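Local coordinates for protein inositol monophosphatase (Zymomonas mobilis, PDB 4N81) that probably acts as a magnesium-dependent phosphatase of the inositol monophosphatase superfamily, at residues H14-R25 with I117-V128. Sequence-based numbering, arbitrary orientation.
Sequences HRLADVAADIIR and IINQPIHQERWV
Arg126 reaches from its strand to the helix, where Ala17 CB lies against one face of the Arg126 guanidinium, 3.6 Å from its plane and over its centre. The edge of the group is then used for polar bonds. Arg126 NH1 points at His14 ND1, in the plane of both groups (3.0 Å, 163°), while NH1 and NH2 of Arg126 together grip a single oxygen of Asp18, the shorter arm of this end-on salt bridge being Arg126 NH2 to Asp18 OD1 at 2.8 Å. Arg126 NE donates to Asn119 OD1, on the neighbouring strand of the same hairpin, at 2.8 Å, so bonds along the edge fix the rotation of the guanidinium. The His14 ring in turn carries Ile117 CD1 over one face, a CH-pi contact 4.0 Å from the ring centroid.

These pairs seat helix 7-24 on the hairpin of strands 112-120 and 125-130, part of the large mixed sheet of the alpha/beta inositol monophosphatase fold; Gln124 and Glu125, both facing Gln120, form a G1 beta bulge at its turn. Farther down, Ala21 packs tightly on the Pro121 ring, CB to CB 3.5 Å. A water joins Ala17 O to Asn119 ND2. The bend at chi3 (-67°) turns the Arg25 guanidinium side-on to Pro121 O, gripped by NE at 3.1 Å and NH1 at 2.9 Å, while NH2 forms a salt bridge with Asp22 one turn back on the helix.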
# COMPACT_ATOMS: atom_id res chain seq x y z
N HIS A 14 22.26 8.57 7.98
CA HIS A 14 21.56 9.42 7.02
C HIS A 14 22.28 9.48 5.70
O HIS A 14 21.64 9.50 4.63
CB HIS A 14 21.46 10.86 7.56
CG HIS A 14 20.33 11.05 8.53
ND1 HIS A 14 19.01 10.98 8.14
CD2 HIS A 14 20.32 11.28 9.87
CE1 HIS A 14 18.23 11.16 9.20
NE2 HIS A 14 19.00 11.34 10.26
N ARG A 15 23.62 9.49 5.77
CA ARG A 15 24.37 9.51 4.50
C ARG A 15 24.16 8.23 3.69
O ARG A 15 23.98 8.27 2.46
CB ARG A 15 25.88 9.80 4.77
CG ARG A 15 26.79 9.59 3.56
CD ARG A 15 28.01 10.55 3.52
NE ARG A 15 29.22 10.08 4.20
CZ ARG A 15 29.52 10.34 5.48
NH1 ARG A 15 28.67 11.03 6.25
NH2 ARG A 15 30.67 9.90 6.01
N LEU A 16 24.11 7.09 4.39
CA LEU A 16 23.88 5.83 3.71
C LEU A 16 22.48 5.82 3.11
O LEU A 16 22.28 5.37 1.98
CB LEU A 16 24.03 4.66 4.70
CG LEU A 16 25.43 4.54 5.35
CD1 LEU A 16 25.38 3.41 6.35
CD2 LEU A 16 26.52 4.26 4.32
N ALA A 17 21.52 6.38 3.83
CA ALA A 17 20.17 6.38 3.27
C ALA A 17 20.09 7.25 2.04
O ALA A 17 19.39 6.87 1.05
CB ALA A 17 19.09 6.79 4.32
N ASP A 18 20.81 8.37 2.05
CA ASP A 18 20.81 9.27 0.89
C ASP A 18 21.45 8.62 -0.34
O ASP A 18 20.95 8.71 -1.48
CB ASP A 18 21.64 10.55 1.16
CG ASP A 18 20.99 11.45 2.21
OD1 ASP A 18 19.79 11.24 2.52
OD2 ASP A 18 21.70 12.37 2.71
N VAL A 19 22.56 7.93 -0.08
CA VAL A 19 23.27 7.29 -1.17
C VAL A 19 22.41 6.18 -1.80
O VAL A 19 22.26 6.07 -3.08
CB VAL A 19 24.62 6.78 -0.64
CG1 VAL A 19 25.24 5.77 -1.59
CG2 VAL A 19 25.56 8.00 -0.35
N ALA A 20 21.78 5.41 -0.92
CA ALA A 20 20.90 4.35 -1.42
C ALA A 20 19.71 4.93 -2.21
O ALA A 20 19.32 4.40 -3.28
CB ALA A 20 20.37 3.48 -0.24
N ALA A 21 19.16 6.06 -1.72
CA ALA A 21 17.97 6.62 -2.33
C ALA A 21 18.29 7.05 -3.75
O ALA A 21 17.49 6.80 -4.68
CB ALA A 21 17.45 7.86 -1.55
N ASP A 22 19.42 7.74 -3.90
CA ASP A 22 19.73 8.25 -5.24
C ASP A 22 20.01 7.12 -6.20
O ASP A 22 19.81 7.26 -7.40
CB ASP A 22 20.93 9.19 -5.23
CG ASP A 22 20.65 10.48 -4.46
OD1 ASP A 22 21.61 11.14 -4.00
OD2 ASP A 22 19.45 10.80 -4.32
N ILE A 23 20.52 6.00 -5.69
CA ILE A 23 20.72 4.88 -6.63
C ILE A 23 19.42 4.16 -7.03
O ILE A 23 19.22 3.78 -8.18
CB ILE A 23 21.69 3.89 -6.00
CG1 ILE A 23 23.09 4.49 -6.02
CG2 ILE A 23 21.63 2.53 -6.71
CD1 ILE A 23 24.03 3.86 -5.00
N ILE A 24 18.54 3.98 -6.04
CA ILE A 24 17.30 3.21 -6.20
C ILE A 24 16.23 3.96 -7.00
O ILE A 24 15.57 3.38 -7.85
CB ILE A 24 16.71 2.86 -4.81
CG1 ILE A 24 17.63 1.87 -4.07
CG2 ILE A 24 15.25 2.32 -4.94
CD1 ILE A 24 17.28 1.71 -2.50
N ARG A 25 16.13 5.27 -6.79
CA ARG A 25 15.01 6.04 -7.38
C ARG A 25 14.83 5.88 -8.91
O ARG A 25 13.72 5.62 -9.38
CB ARG A 25 15.16 7.52 -7.01
CG ARG A 25 14.00 8.43 -7.37
CD ARG A 25 14.28 9.90 -6.87
NE ARG A 25 14.29 9.98 -5.41
CZ ARG A 25 15.39 10.19 -4.68
NH1 ARG A 25 15.32 10.26 -3.32
NH2 ARG A 25 16.56 10.35 -5.29
N ILE A 117 17.05 3.37 10.65
CA ILE A 117 16.39 4.31 9.75
C ILE A 117 15.52 3.49 8.80
O ILE A 117 15.98 2.40 8.30
CB ILE A 117 17.44 5.16 8.94
CG1 ILE A 117 18.10 6.21 9.86
CG2 ILE A 117 16.77 5.89 7.76
CD1 ILE A 117 19.07 7.17 9.14
N ILE A 118 14.30 3.98 8.58
CA ILE A 118 13.49 3.56 7.42
C ILE A 118 13.45 4.75 6.49
O ILE A 118 13.03 5.84 6.90
CB ILE A 118 12.00 3.26 7.78
CG1 ILE A 118 11.86 2.07 8.78
CG2 ILE A 118 11.21 2.95 6.50
CD1 ILE A 118 10.48 2.10 9.58
N ASN A 119 13.82 4.56 5.22
CA ASN A 119 13.72 5.66 4.29
C ASN A 119 12.93 5.28 3.06
O ASN A 119 13.31 4.33 2.37
CB ASN A 119 15.10 6.13 3.84
CG ASN A 119 15.02 7.42 3.00
OD1 ASN A 119 14.60 8.45 3.49
ND2 ASN A 119 15.41 7.35 1.72
N GLN A 120 11.89 6.05 2.76
CA GLN A 120 11.11 5.81 1.54
C GLN A 120 11.63 6.85 0.58
O GLN A 120 11.35 8.05 0.73
CB GLN A 120 9.61 6.09 1.87
CG GLN A 120 8.65 5.18 1.02
CD GLN A 120 8.98 5.26 -0.47
OE1 GLN A 120 9.02 6.35 -1.04
NE2 GLN A 120 9.23 4.13 -1.09
N PRO A 121 12.40 6.40 -0.45
CA PRO A 121 13.12 7.38 -1.27
C PRO A 121 12.26 8.02 -2.34
O PRO A 121 12.73 8.99 -2.95
CB PRO A 121 14.24 6.56 -1.89
CG PRO A 121 13.66 5.11 -1.95
CD PRO A 121 12.87 5.01 -0.66
N ILE A 122 11.05 7.50 -2.59
CA ILE A 122 10.22 8.11 -3.64
C ILE A 122 9.48 9.30 -3.05
O ILE A 122 9.51 10.41 -3.60
CB ILE A 122 9.20 7.07 -4.23
CG1 ILE A 122 9.94 5.79 -4.66
CG2 ILE A 122 8.39 7.70 -5.42
CD1 ILE A 122 11.16 6.04 -5.60
N HIS A 123 8.83 9.09 -1.91
CA HIS A 123 8.11 10.20 -1.25
C HIS A 123 8.86 10.97 -0.20
O HIS A 123 8.33 11.92 0.38
CB HIS A 123 6.71 9.75 -0.84
CG HIS A 123 5.89 9.43 -2.05
ND1 HIS A 123 5.22 8.24 -2.22
CD2 HIS A 123 5.74 10.13 -3.21
CE1 HIS A 123 4.64 8.24 -3.41
NE2 HIS A 123 4.96 9.36 -4.04
N GLN A 124 10.11 10.58 0.00
CA GLN A 124 10.99 11.27 0.97
C GLN A 124 10.37 11.27 2.37
O GLN A 124 10.09 12.31 2.95
CB GLN A 124 11.28 12.71 0.53
CG GLN A 124 11.50 12.84 -0.95
CD GLN A 124 12.88 12.51 -1.31
OE1 GLN A 124 13.39 11.45 -0.92
NE2 GLN A 124 13.54 13.41 -2.03
N GLU A 125 10.16 10.07 2.90
CA GLU A 125 9.66 9.93 4.25
C GLU A 125 10.73 9.12 4.97
O GLU A 125 11.04 7.98 4.56
CB GLU A 125 8.38 9.10 4.20
CG GLU A 125 7.30 9.77 3.31
CD GLU A 125 5.98 8.97 3.24
OE1 GLU A 125 4.91 9.51 3.65
OE2 GLU A 125 6.04 7.81 2.77
N ARG A 126 11.22 9.66 6.08
CA ARG A 126 12.33 9.06 6.78
C ARG A 126 12.06 8.99 8.29
O ARG A 126 11.84 10.03 8.94
CB ARG A 126 13.62 9.85 6.52
CG ARG A 126 14.85 9.18 7.20
CD ARG A 126 16.20 9.84 6.76
NE ARG A 126 16.38 9.68 5.32
CZ ARG A 126 17.46 10.07 4.64
NH1 ARG A 126 18.51 10.64 5.25
NH2 ARG A 126 17.50 9.87 3.32
N TRP A 127 12.05 7.76 8.81
CA TRP A 127 11.92 7.51 10.24
C TRP A 127 13.33 7.25 10.81
O TRP A 127 14.07 6.48 10.20
CB TRP A 127 11.15 6.20 10.43
CG TRP A 127 9.67 6.24 10.15
CD1 TRP A 127 8.65 6.39 11.09
CD2 TRP A 127 9.03 6.13 8.87
NE1 TRP A 127 7.42 6.41 10.43
CE2 TRP A 127 7.62 6.21 9.09
CE3 TRP A 127 9.50 5.99 7.55
CZ2 TRP A 127 6.68 6.08 8.03
CZ3 TRP A 127 8.57 5.89 6.50
CH2 TRP A 127 7.18 5.93 6.75
N VAL A 128 13.68 7.87 11.95
CA VAL A 128 14.98 7.62 12.58
C VAL A 128 14.74 7.28 14.04
O VAL A 128 14.13 8.07 14.77
CB VAL A 128 15.86 8.88 12.55
CG1 VAL A 128 17.26 8.55 13.14
CG2 VAL A 128 15.97 9.40 11.11
O HOH W 1 16.92 5.13 0.61
O HOH W 2 11.35 10.90 -5.51